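Local coordinates for protein putative adenylate cyclase (Vibrio parahaemolyticus, PDB 2ACA) that is a putative class IV adenylate cyclase of the CYTH family, and so probably turns ATP into cyclic AMP, at residues 45-51 and 105-111; 122-126 and 138-142; 37-43 and 112-118. One frame throughout, in Å; residues are numbered along the deposited sequence.

All three contacts belong to one antiparallel sheet, in keeping with the CYTH fold. Contacts 1 and 3 pair the same two strands, 35-49 and 106-120, with contact 1 nested inside the loop that contact 3 closes. Contact 2 pairs the hairpin strands 123-130 and 134-143 on the other side of the chain's centre from contact 1, and it is the buried one; contacts 1 and 3 are partly buried. Bulges interrupt contacts 1 and 3, whereas the register of contact 2 is regular. Contact 1 packs Gln-109 on Phe-47 and Val-107 on Tyr-48, contact 2 has apolar pairs on one face and Thr-126/Glu-138 on the other, and in contact 3 Arg-115 meets phosphate and both those residues.

Contact 1. Residues 45-51 and 105-111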
loop_
_atom_site.group_PDB
_atom_site.type_symbol
_atom_site.label_atom_id
_atom_site.label_comp_id
_atom_site.label_asym_id
_atom_site.label_seq_id
_atom_site.Cartn_x
_atom_site.Cartn_y
_atom_site.Cartn_z
ATOM N N ASP A 45 -4.828 5.313 -14.044
ATOM C CA ASP A 45 -4.440 3.952 -13.727
ATOM C C ASP A 45 -3.077 3.642 -14.333
ATOM O O ASP A 45 -2.776 4.017 -15.472
ATOM C CB ASP A 45 -5.481 2.946 -14.234
ATOM C CG ASP A 45 -6.806 3.055 -13.492
ATOM O OD1 ASP A 45 -7.628 3.919 -13.860
ATOM O OD2 ASP A 45 -7.019 2.287 -12.527
ATOM N N TRP A 46 -2.249 2.976 -13.542
ATOM C CA TRP A 46 -0.917 2.576 -13.961
ATOM C C TRP A 46 -0.859 1.068 -13.811
ATOM O O TRP A 46 -0.928 0.562 -12.689
ATOM C CB TRP A 46 0.134 3.208 -13.050
ATOM C CG TRP A 46 0.319 4.669 -13.231
ATOM C CD1 TRP A 46 1.214 5.280 -14.061
ATOM C CD2 TRP A 46 -0.367 5.718 -12.536
ATOM N NE1 TRP A 46 1.136 6.648 -13.918
ATOM C CE2 TRP A 46 0.171 6.944 -12.992
ATOM C CE3 TRP A 46 -1.382 5.744 -11.569
ATOM C CZ2 TRP A 46 -0.269 8.183 -12.516
ATOM C CZ3 TRP A 46 -1.820 6.973 -11.093
ATOM C CH2 TRP A 46 -1.262 8.180 -11.569
ATOM N N PHE A 47 -0.754 0.350 -14.925
ATOM C CA PHE A 47 -0.673 -1.108 -14.877
ATOM C C PHE A 47 0.793 -1.534 -14.849
ATOM O O PHE A 47 1.613 -1.003 -15.602
ATOM C CB PHE A 47 -1.364 -1.735 -16.090
ATOM C CG PHE A 47 -2.834 -1.452 -16.163
ATOM C CD1 PHE A 47 -3.299 -0.151 -16.345
ATOM C CD2 PHE A 47 -3.759 -2.486 -16.024
ATOM C CE1 PHE A 47 -4.670 0.117 -16.385
ATOM C CE2 PHE A 47 -5.128 -2.232 -16.062
ATOM C CZ PHE A 47 -5.584 -0.927 -16.242
ATOM N N TYR A 48 1.110 -2.505 -13.996
ATOM C CA TYR A 48 2.483 -2.995 -13.869
ATOM C C TYR A 48 2.660 -4.472 -14.155
ATOM O O TYR A 48 1.725 -5.269 -14.044
ATOM C CB TYR A 48 3.019 -2.749 -12.461
ATOM C CG TYR A 48 3.204 -1.308 -12.100
ATOM C CD1 TYR A 48 2.118 -0.516 -11.750
ATOM C CD2 TYR A 48 4.470 -0.732 -12.101
ATOM C CE1 TYR A 48 2.288 0.810 -11.410
ATOM C CE2 TYR A 48 4.649 0.598 -11.760
ATOM C CZ TYR A 48 3.556 1.360 -11.417
ATOM O OH TYR A 48 3.718 2.674 -11.088
ATOM N N ASP A 49 3.894 -4.825 -14.502
ATOM C CA ASP A 49 4.268 -6.207 -14.757
ATOM C C ASP A 49 5.791 -6.295 -14.888
ATOM O O ASP A 49 6.468 -5.280 -15.024
ATOM C CB ASP A 49 3.598 -6.745 -16.027
ATOM C CG ASP A 49 3.413 -8.262 -15.984
ATOM O OD1 ASP A 49 4.151 -8.923 -15.219
ATOM O OD2 ASP A 49 2.541 -8.795 -16.710
ATOM N N THR A 50 6.323 -7.508 -14.836
ATOM C CA THR A 50 7.760 -7.709 -14.953
ATOM C C THR A 50 8.155 -7.646 -16.426
ATOM O O THR A 50 7.297 -7.519 -17.307
ATOM C CB THR A 50 8.170 -9.078 -14.396
ATOM O OG1 THR A 50 7.591 -10.111 -15.200
ATOM C CG2 THR A 50 7.682 -9.239 -12.959
ATOM N N PRO A 51 9.462 -7.728 -16.716
ATOM C CA PRO A 51 9.908 -7.677 -18.111
ATOM C C PRO A 51 9.303 -8.773 -18.995
ATOM O O PRO A 51 8.885 -8.496 -20.118
ATOM C CB PRO A 51 11.424 -7.789 -17.987
ATOM C CG PRO A 51 11.690 -7.062 -16.697
ATOM C CD PRO A 51 10.612 -7.634 -15.797
ATOM N N TYR A 105 9.201 -4.334 -11.156
ATOM C CA TYR A 105 8.042 -4.111 -12.018
ATOM C C TYR A 105 8.171 -2.838 -12.855
ATOM O O TYR A 105 8.864 -1.905 -12.468
ATOM C CB TYR A 105 6.774 -4.028 -11.166
ATOM C CG TYR A 105 6.391 -5.343 -10.529
ATOM C CD1 TYR A 105 5.713 -6.317 -11.259
ATOM C CD2 TYR A 105 6.729 -5.625 -9.201
ATOM C CE1 TYR A 105 5.373 -7.548 -10.686
ATOM C CE2 TYR A 105 6.396 -6.853 -8.615
ATOM C CZ TYR A 105 5.716 -7.809 -9.367
ATOM O OH TYR A 105 5.358 -9.018 -8.804
ATOM N N GLU A 106 7.496 -2.813 -14.000
ATOM C CA GLU A 106 7.511 -1.649 -14.881
ATOM C C GLU A 106 6.106 -1.338 -15.416
ATOM O O GLU A 106 5.295 -2.242 -15.613
ATOM C CB GLU A 106 8.467 -1.882 -16.060
ATOM C CG GLU A 106 8.186 -3.142 -16.856
ATOM C CD GLU A 106 9.170 -3.339 -18.003
ATOM O OE1 GLU A 106 10.384 -3.121 -17.799
ATOM O OE2 GLU A 106 8.731 -3.722 -19.105
ATOM N N VAL A 107 5.825 -0.058 -15.640
ATOM C CA VAL A 107 4.528 0.350 -16.161
ATOM C C VAL A 107 4.365 -0.204 -17.570
ATOM O O VAL A 107 5.134 0.128 -18.464
ATOM C CB VAL A 107 4.395 1.889 -16.240
ATOM C CG1 VAL A 107 3.009 2.257 -16.746
ATOM C CG2 VAL A 107 4.626 2.513 -14.865
ATOM N N ILE A 108 3.380 -1.065 -17.774
ATOM C CA ILE A 108 3.170 -1.609 -19.100
ATOM C C ILE A 108 2.006 -0.874 -19.739
ATOM O O ILE A 108 1.635 -1.137 -20.881
ATOM C CB ILE A 108 2.867 -3.109 -19.038
ATOM C CG1 ILE A 108 1.558 -3.348 -18.281
ATOM C CG2 ILE A 108 4.027 -3.828 -18.353
ATOM C CD1 ILE A 108 1.176 -4.800 -18.158
ATOM N N GLN A 109 1.438 0.067 -18.995
ATOM C CA GLN A 109 0.298 0.831 -19.482
ATOM C C GLN A 109 -0.209 1.826 -18.444
ATOM O O GLN A 109 -0.212 1.551 -17.233
ATOM C CB GLN A 109 -0.826 -0.132 -19.878
ATOM C CG GLN A 109 -2.152 0.522 -20.193
ATOM C CD GLN A 109 -3.205 -0.489 -20.607
ATOM O OE1 GLN A 109 -3.222 -0.963 -21.749
ATOM N NE2 GLN A 109 -4.084 -0.840 -19.673
ATOM N N CYS A 110 -0.613 2.995 -18.929
ATOM C CA CYS A 110 -1.154 4.044 -18.080
ATOM C C CYS A 110 -2.411 4.562 -18.759
ATOM O O CYS A 110 -2.542 4.465 -19.975
ATOM C CB CYS A 110 -0.136 5.172 -17.879
ATOM S SG CYS A 110 0.700 5.735 -19.365
ATOM N N SER A 111 -3.341 5.102 -17.978
ATOM C CA SER A 111 -4.583 5.597 -18.549
ATOM C C SER A 111 -5.274 6.619 -17.674
ATOM O O SER A 111 -5.045 6.678 -16.462
ATOM C CB SER A 111 -5.537 4.431 -18.792
ATOM O OG SER A 111 -5.841 3.782 -17.567
HETATM O O HOH W 1 -7.856 5.554 -15.881
#
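Strand 45-49 runs antiparallel to 109-111, their axes 4.7 Å apart at closest approach and 168° between directions, and six backbone hydrogen bonds join segments 45-51 and 105-111 within the antiparallel sheet of the CYTH fold. A classic beta bulge interrupts the pairing: Ile-108 and Gln-109 both face Phe-47, whose N bonds to Gln-109 O (2.7 Å) and whose O receives Ile-108 N. Beyond it the register has moved by one residue.

On one face the extended Gln-109 side chain, with CG opposite the backbone N (chi1 171°), runs alongside Phe-47 and points NE2 at the ring face. This NE2 lies 3.4 Å above the centre of the Phe-47 ring, the amide plane nearly upright (79°) to it. Ile-108, at the bulge, brings CG2 within 3.8 Å of Asp-49 CB. The Asp-49 carboxylate is tied to the helix 54-57 region, OD1 by Leu-55 N and OD2 by Thr-56 OG1; OD1 also accepts Thr-50 N.

On the other face Val-107 packs against one face of the Tyr-48 ring: its CG2 is 3.6 Å from Tyr-48 CE2, and its CA sits over that face. Tyr-48 and Trp-46 also meet helix 93-102 through Gln-97. Near the end of the pairing, Thr-50 CG2 approaches Tyr-105 CE1 at 3.7 Å, and Tyr-105 packs on Met-103 of the second subunit. At the opposite end Asp-45 OD2 forms a salt bridge with Arg-65, while a water donates to Asp-45 OD1 (2.6 Å) and accepts from Ser-111 OG (3.2 Å).

Contact 2. Residues 122-126 and 138-142; sequences EFHIT and EFAIM
With Ile-141 CG1 opposite its backbone N (chi1 168°), CG2 falls between N and the carbonyl carbon and meets the edge of the Phe-123 ring in its plane, while CD1 runs to Glu-122. Phe-123 has CG beside its backbone N, anti to the carbonyl carbon (chi1 -61°), and the two side chains meet obliquely near one end of the beta hairpin formed by strands 123-130 and 134-143. Phe-123 CD1 comes within 3.5 Å of Ile-141 CB. Helix 152-162 packs against this pair, Leu-159 on Phe-123 and Tyr-152 on Ile-141.

The antiparallel pairing is regular, with hydrogen-bonded pairs His-124/Ala-140 and Thr-126/Glu-138 on either side of the non-hydrogen-bonded pair Ile-125/Phe-139. His-124 N reaches Ala-140 O at 2.8 Å and an almost straight 175°. Ile-125 and Phe-139 point the same way, CG1 of the isoleucine 4.0 Å from CE2 of the ring, and Phe-163 meets the Phe-139 ring edge-to-face.

On the opposite face Thr-126 and Glu-138 lie side by side, Glu-138 OE1 3.8 Å from Thr-126 CG2. The Glu-138 carboxylate has long, weak ion pairs with Lys-16 and Arg-115, close to a bound phosphate. One water contacts Thr-126 OG1 at 2.6 Å and donates to Glu-138 O at 3.2 Å.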
loop_
_atom_site.group_PDB
_atom_site.type_symbol
_atom_site.label_atom_id
_atom_site.label_comp_id
_atom_site.label_asym_id
_atom_site.label_seq_id
_atom_site.Cartn_x
_atom_site.Cartn_y
_atom_site.Cartn_z
ATOM N N GLU A 122 -26.060 -2.137 -1.442
ATOM C CA GLU A 122 -24.680 -2.585 -1.309
ATOM C C GLU A 122 -24.061 -2.686 -2.700
ATOM O O GLU A 122 -22.892 -3.046 -2.852
ATOM C CB GLU A 122 -24.625 -3.952 -0.621
ATOM C CG GLU A 122 -25.275 -5.080 -1.407
ATOM C CD GLU A 122 -25.231 -6.397 -0.665
ATOM O OE1 GLU A 122 -24.121 -6.825 -0.279
ATOM O OE2 GLU A 122 -26.303 -7.011 -0.466
ATOM N N PHE A 123 -24.856 -2.363 -3.714
ATOM C CA PHE A 123 -24.395 -2.423 -5.093
ATOM C C PHE A 123 -23.789 -1.096 -5.530
ATOM O O PHE A 123 -24.262 -0.030 -5.136
ATOM C CB PHE A 123 -25.557 -2.799 -6.009
ATOM C CG PHE A 123 -26.149 -4.139 -5.700
ATOM C CD1 PHE A 123 -25.394 -5.299 -5.848
ATOM C CD2 PHE A 123 -27.453 -4.243 -5.231
ATOM C CE1 PHE A 123 -25.929 -6.544 -5.529
ATOM C CE2 PHE A 123 -28.000 -5.482 -4.908
ATOM C CZ PHE A 123 -27.236 -6.635 -5.057
ATOM N N HIS A 124 -22.744 -1.174 -6.349
ATOM C CA HIS A 124 -22.057 0.014 -6.839
ATOM C C HIS A 124 -22.395 0.298 -8.295
ATOM O O HIS A 124 -22.519 -0.622 -9.099
ATOM C CB HIS A 124 -20.540 -0.162 -6.724
ATOM C CG HIS A 124 -20.065 -0.488 -5.343
ATOM N ND1 HIS A 124 -20.252 0.358 -4.272
ATOM C CD2 HIS A 124 -19.398 -1.564 -4.860
ATOM C CE1 HIS A 124 -19.724 -0.183 -3.188
ATOM N NE2 HIS A 124 -19.200 -1.351 -3.517
ATOM N N ILE A 125 -22.550 1.571 -8.633
ATOM C CA ILE A 125 -22.831 1.951 -10.003
ATOM C C ILE A 125 -21.721 2.886 -10.448
ATOM O O ILE A 125 -21.526 3.939 -9.849
ATOM C CB ILE A 125 -24.165 2.704 -10.144
ATOM C CG1 ILE A 125 -25.333 1.813 -9.710
ATOM C CG2 ILE A 125 -24.334 3.160 -11.588
ATOM C CD1 ILE A 125 -26.697 2.454 -9.923
ATOM N N THR A 126 -20.990 2.498 -11.488
ATOM C CA THR A 126 -19.896 3.315 -12.008
ATOM C C THR A 126 -20.215 3.870 -13.396
ATOM O O THR A 126 -20.616 3.136 -14.298
ATOM C CB THR A 126 -18.576 2.491 -12.082
ATOM O OG1 THR A 126 -18.207 2.071 -10.765
ATOM C CG2 THR A 126 -17.433 3.327 -12.657
ATOM N N GLU A 138 -20.698 0.431 -15.011
ATOM C CA GLU A 138 -20.373 -0.820 -14.349
ATOM C C GLU A 138 -21.278 -0.984 -13.146
ATOM O O GLU A 138 -21.512 -0.031 -12.411
ATOM C CB GLU A 138 -18.915 -0.835 -13.878
ATOM C CG GLU A 138 -17.901 -0.500 -14.951
ATOM C CD GLU A 138 -16.465 -0.646 -14.468
ATOM O OE1 GLU A 138 -16.152 -0.169 -13.357
ATOM O OE2 GLU A 138 -15.645 -1.234 -15.204
ATOM N N PHE A 139 -21.791 -2.196 -12.965
ATOM C CA PHE A 139 -22.648 -2.516 -11.838
ATOM C C PHE A 139 -21.932 -3.645 -11.133
ATOM O O PHE A 139 -21.528 -4.615 -11.773
ATOM C CB PHE A 139 -24.030 -2.967 -12.321
ATOM C CG PHE A 139 -24.789 -1.896 -13.044
ATOM C CD1 PHE A 139 -24.469 -1.564 -14.351
ATOM C CD2 PHE A 139 -25.792 -1.179 -12.400
ATOM C CE1 PHE A 139 -25.136 -0.527 -15.013
ATOM C CE2 PHE A 139 -26.463 -0.142 -13.054
ATOM C CZ PHE A 139 -26.131 0.183 -14.363
ATOM N N ALA A 140 -21.756 -3.533 -9.823
ATOM C CA ALA A 140 -21.037 -4.580 -9.113
ATOM C C ALA A 140 -21.295 -4.637 -7.614
ATOM O O ALA A 140 -21.910 -3.745 -7.031
ATOM C CB ALA A 140 -19.532 -4.424 -9.365
ATOM N N ILE A 141 -20.798 -5.708 -7.007
ATOM C CA ILE A 141 -20.914 -5.936 -5.578
ATOM C C ILE A 141 -19.776 -6.865 -5.186
ATOM O O ILE A 141 -19.583 -7.905 -5.817
ATOM C CB ILE A 141 -22.256 -6.613 -5.218
ATOM C CG1 ILE A 141 -22.223 -7.112 -3.773
ATOM C CG2 ILE A 141 -22.529 -7.771 -6.160
ATOM C CD1 ILE A 141 -22.051 -6.015 -2.746
HETATM N N MSE A 142 -19.002 -6.477 -4.177
HETATM C CA MSE A 142 -17.906 -7.313 -3.700
HETATM C C MSE A 142 -18.392 -8.038 -2.452
HETATM O O MSE A 142 -18.965 -7.427 -1.546
HETATM C CB MSE A 142 -16.675 -6.471 -3.363
HETATM C CG MSE A 142 -16.013 -5.835 -4.566
HETATM SE SE MSE A 142 -14.475 -4.809 -4.043
HETATM C CE MSE A 142 -13.097 -6.123 -4.339
HETATM O O HOH W 2 -19.278 -0.168 -10.134
#

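Contact 3. Residues 37-43 and 112-118. With PO4 (phosphate ion), chain D.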
loop_
_atom_site.group_PDB
_atom_site.type_symbol
_atom_site.label_atom_id
_atom_site.label_comp_id
_atom_site.label_asym_id
_atom_site.label_seq_id
_atom_site.Cartn_x
_atom_site.Cartn_y
_atom_site.Cartn_z
HETATM N N MSE A 37 -20.343 8.486 -3.915
HETATM C CA MSE A 37 -18.961 8.368 -3.458
HETATM C C MSE A 37 -18.175 9.546 -4.027
HETATM O O MSE A 37 -17.324 10.128 -3.361
HETATM C CB MSE A 37 -18.360 7.035 -3.922
HETATM C CG MSE A 37 -16.972 6.748 -3.372
HETATM SE SE MSE A 37 -16.252 5.035 -3.941
HETATM C CE MSE A 37 -14.741 4.921 -2.741
ATOM N N PHE A 38 -18.468 9.889 -5.273
ATOM C CA PHE A 38 -17.835 11.021 -5.927
ATOM C C PHE A 38 -18.327 11.077 -7.361
ATOM O O PHE A 38 -18.721 10.063 -7.929
ATOM C CB PHE A 38 -16.299 10.918 -5.865
ATOM C CG PHE A 38 -15.723 9.785 -6.660
ATOM C CD1 PHE A 38 -15.642 9.861 -8.046
ATOM C CD2 PHE A 38 -15.254 8.639 -6.020
ATOM C CE1 PHE A 38 -15.099 8.812 -8.783
ATOM C CE2 PHE A 38 -14.712 7.587 -6.751
ATOM C CZ PHE A 38 -14.633 7.673 -8.131
ATOM N N GLU A 39 -18.316 12.268 -7.938
ATOM C CA GLU A 39 -18.777 12.445 -9.301
ATOM C C GLU A 39 -17.767 13.250 -10.094
ATOM O O GLU A 39 -17.119 14.144 -9.554
ATOM C CB GLU A 39 -20.114 13.191 -9.305
ATOM C CG GLU A 39 -21.216 12.542 -8.476
ATOM C CD GLU A 39 -22.421 13.458 -8.311
ATOM O OE1 GLU A 39 -23.417 13.042 -7.688
ATOM O OE2 GLU A 39 -22.364 14.602 -8.805
ATOM N N ASN A 40 -17.634 12.918 -11.371
ATOM C CA ASN A 40 -16.733 13.619 -12.284
ATOM C C ASN A 40 -15.261 13.799 -11.863
ATOM O O ASN A 40 -14.660 14.846 -12.124
ATOM C CB ASN A 40 -17.339 14.982 -12.628
ATOM C CG ASN A 40 -18.750 14.865 -13.195
ATOM O OD1 ASN A 40 -18.973 14.182 -14.191
ATOM N ND2 ASN A 40 -19.705 15.530 -12.556
ATOM N N ASN A 41 -14.682 12.794 -11.212
ATOM C CA ASN A 41 -13.268 12.874 -10.833
ATOM C C ASN A 41 -12.460 12.326 -11.999
ATOM O O ASN A 41 -13.002 11.669 -12.890
ATOM C CB ASN A 41 -12.947 12.004 -9.611
ATOM C CG ASN A 41 -13.306 12.665 -8.299
ATOM O OD1 ASN A 41 -12.685 12.391 -7.277
ATOM N ND2 ASN A 41 -14.320 13.517 -8.310
ATOM N N GLN A 42 -11.164 12.600 -12.000
ATOM C CA GLN A 42 -10.302 12.061 -13.034
ATOM C C GLN A 42 -9.642 10.827 -12.419
ATOM O O GLN A 42 -9.094 10.896 -11.314
ATOM C CB GLN A 42 -9.219 13.062 -13.434
ATOM C CG GLN A 42 -8.371 12.576 -14.600
ATOM C CD GLN A 42 -7.132 13.420 -14.826
ATOM O OE1 GLN A 42 -6.242 13.483 -13.975
ATOM N NE2 GLN A 42 -7.066 14.071 -15.981
ATOM N N GLU A 43 -9.720 9.693 -13.105
ATOM C CA GLU A 43 -9.081 8.499 -12.584
ATOM C C GLU A 43 -7.911 8.113 -13.463
ATOM O O GLU A 43 -8.060 7.959 -14.669
ATOM C CB GLU A 43 -10.038 7.308 -12.500
ATOM C CG GLU A 43 -9.328 6.048 -11.976
ATOM C CD GLU A 43 -10.210 4.816 -11.935
ATOM O OE1 GLU A 43 -11.196 4.806 -11.170
ATOM O OE2 GLU A 43 -9.914 3.850 -12.669
ATOM N N LYS A 112 -6.125 7.421 -18.312
ATOM C CA LYS A 112 -6.910 8.451 -17.642
ATOM C C LYS A 112 -8.359 8.330 -18.104
ATOM O O LYS A 112 -8.627 7.899 -19.224
ATOM C CB LYS A 112 -6.397 9.851 -17.990
ATOM C CG LYS A 112 -5.011 10.178 -17.467
ATOM C CD LYS A 112 -4.755 11.679 -17.537
ATOM C CE LYS A 112 -3.340 12.038 -17.094
ATOM N NZ LYS A 112 -2.298 11.536 -18.041
ATOM N N LYS A 113 -9.294 8.720 -17.248
ATOM C CA LYS A 113 -10.706 8.647 -17.596
ATOM C C LYS A 113 -11.432 9.460 -16.540
ATOM O O LYS A 113 -10.897 9.680 -15.451
ATOM C CB LYS A 113 -11.202 7.193 -17.561
ATOM C CG LYS A 113 -11.520 6.702 -16.155
ATOM C CD LYS A 113 -11.175 5.233 -15.912
ATOM C CE LYS A 113 -12.151 4.279 -16.562
ATOM N NZ LYS A 113 -11.894 4.177 -18.012
ATOM N N ILE A 114 -12.633 9.924 -16.872
ATOM C CA ILE A 114 -13.435 10.694 -15.938
ATOM C C ILE A 114 -14.408 9.679 -15.362
ATOM O O ILE A 114 -15.059 8.945 -16.107
ATOM C CB ILE A 114 -14.192 11.837 -16.660
ATOM C CG1 ILE A 114 -13.188 12.741 -17.382
ATOM C CG2 ILE A 114 -14.986 12.661 -15.661
ATOM C CD1 ILE A 114 -12.148 13.394 -16.464
ATOM N N ARG A 115 -14.505 9.619 -14.041
ATOM C CA ARG A 115 -15.380 8.635 -13.424
ATOM C C ARG A 115 -16.300 9.145 -12.317
ATOM O O ARG A 115 -16.015 10.143 -11.650
ATOM C CB ARG A 115 -14.523 7.468 -12.903
ATOM C CG ARG A 115 -15.191 6.581 -11.854
ATOM C CD ARG A 115 -14.352 5.343 -11.557
ATOM N NE ARG A 115 -14.393 4.421 -12.681
ATOM C CZ ARG A 115 -13.862 3.207 -12.689
ATOM N NH1 ARG A 115 -13.224 2.749 -11.619
ATOM N NH2 ARG A 115 -14.006 2.435 -13.762
ATOM N N SER A 116 -17.416 8.439 -12.149
ATOM C CA SER A 116 -18.404 8.736 -11.123
ATOM C C SER A 116 -18.845 7.406 -10.533
ATOM O O SER A 116 -19.073 6.439 -11.262
ATOM C CB SER A 116 -19.626 9.449 -11.715
ATOM O OG SER A 116 -19.327 10.780 -12.084
ATOM N N ILE A 117 -18.951 7.355 -9.211
ATOM C CA ILE A 117 -19.380 6.140 -8.544
ATOM C C ILE A 117 -20.525 6.444 -7.580
ATOM O O ILE A 117 -20.442 7.380 -6.779
ATOM C CB ILE A 117 -18.212 5.489 -7.774
ATOM C CG1 ILE A 117 -17.067 5.179 -8.745
ATOM C CG2 ILE A 117 -18.686 4.206 -7.089
ATOM C CD1 ILE A 117 -15.938 4.327 -8.148
ATOM N N PHE A 118 -21.599 5.657 -7.675
ATOM C CA PHE A 118 -22.765 5.833 -6.816
ATOM C C PHE A 118 -23.103 4.551 -6.082
ATOM O O PHE A 118 -22.716 3.463 -6.500
ATOM C CB PHE A 118 -23.985 6.255 -7.629
ATOM C CG PHE A 118 -23.745 7.431 -8.514
ATOM C CD1 PHE A 118 -23.312 7.251 -9.821
ATOM C CD2 PHE A 118 -23.949 8.721 -8.047
ATOM C CE1 PHE A 118 -23.085 8.336 -10.649
ATOM C CE2 PHE A 118 -23.723 9.816 -8.870
ATOM C CZ PHE A 118 -23.291 9.623 -10.174
HETATM P P PO4 D . -12.900 -1.234 -11.912
HETATM O O1 PO4 D . -12.223 -1.031 -13.219
HETATM O O2 PO4 D . -13.723 -2.470 -11.964
HETATM O O3 PO4 D . -13.774 -0.070 -11.622
HETATM O O4 PO4 D . -11.881 -1.364 -10.840
HETATM O O HOH W 3 -21.465 12.195 -14.048
#
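Glu-43 and Arg-115 form a salt bridge across the strands, OE1 to NH1 at 2.9 Å, with the carboxylate and guanidinium planes 85° apart; Glu-43 OE2 lies over one face of the guanidinium. Arg-115 also offers NH1 and NH2 to phosphate O3, both as weak bonds, the nearer being NH1 at 2.9 Å. The ion probably came from the crystallisation liquor, but arginines and carboxylates around a phosphate are consistent with the charged, anion-binding tunnel of CYTH proteins. Arg-65 bonds to the same phosphate and to Glu-43 OE2. Asp-128 holds Arg-115 NH2, so the guanidinium is held by carboxylates from the two flanking strands, Glu-43 and Asp-128.

Phe-38 packs against the aliphatic part of Arg-115, its CE1 3.8 Å from Arg-115 CG, and presents its ring edge to Arg-115 O, CE1 to O being 3.3 Å. Its CZ meets Ile-117 CG1 at 3.5 Å. A chi1 of 67°, with CG between the backbone N and carbonyl carbon, brings the ring over toward strand 112-118.

Two bulges shape the backbone behind these groups. Met-37 and Phe-38 both face Ile-117 in a classic bulge; Asn-40 and Asn-41 both face Arg-115 in a G1 bulge, where Asn-40 N bonds to Ser-116 OG at 2.8 Å and 169°. Two residues on from Asn-41, Glu-43 N bonds to Lys-113 O at 2.6 Å.

Within the antiparallel sheet, strand 61-68 adjoins 35-49, its Ile-67 touching Phe-38 and Glu-43, and strand 123-130 adjoins 106-120, its Thr-126 packing on Arg-115 and Ile-117.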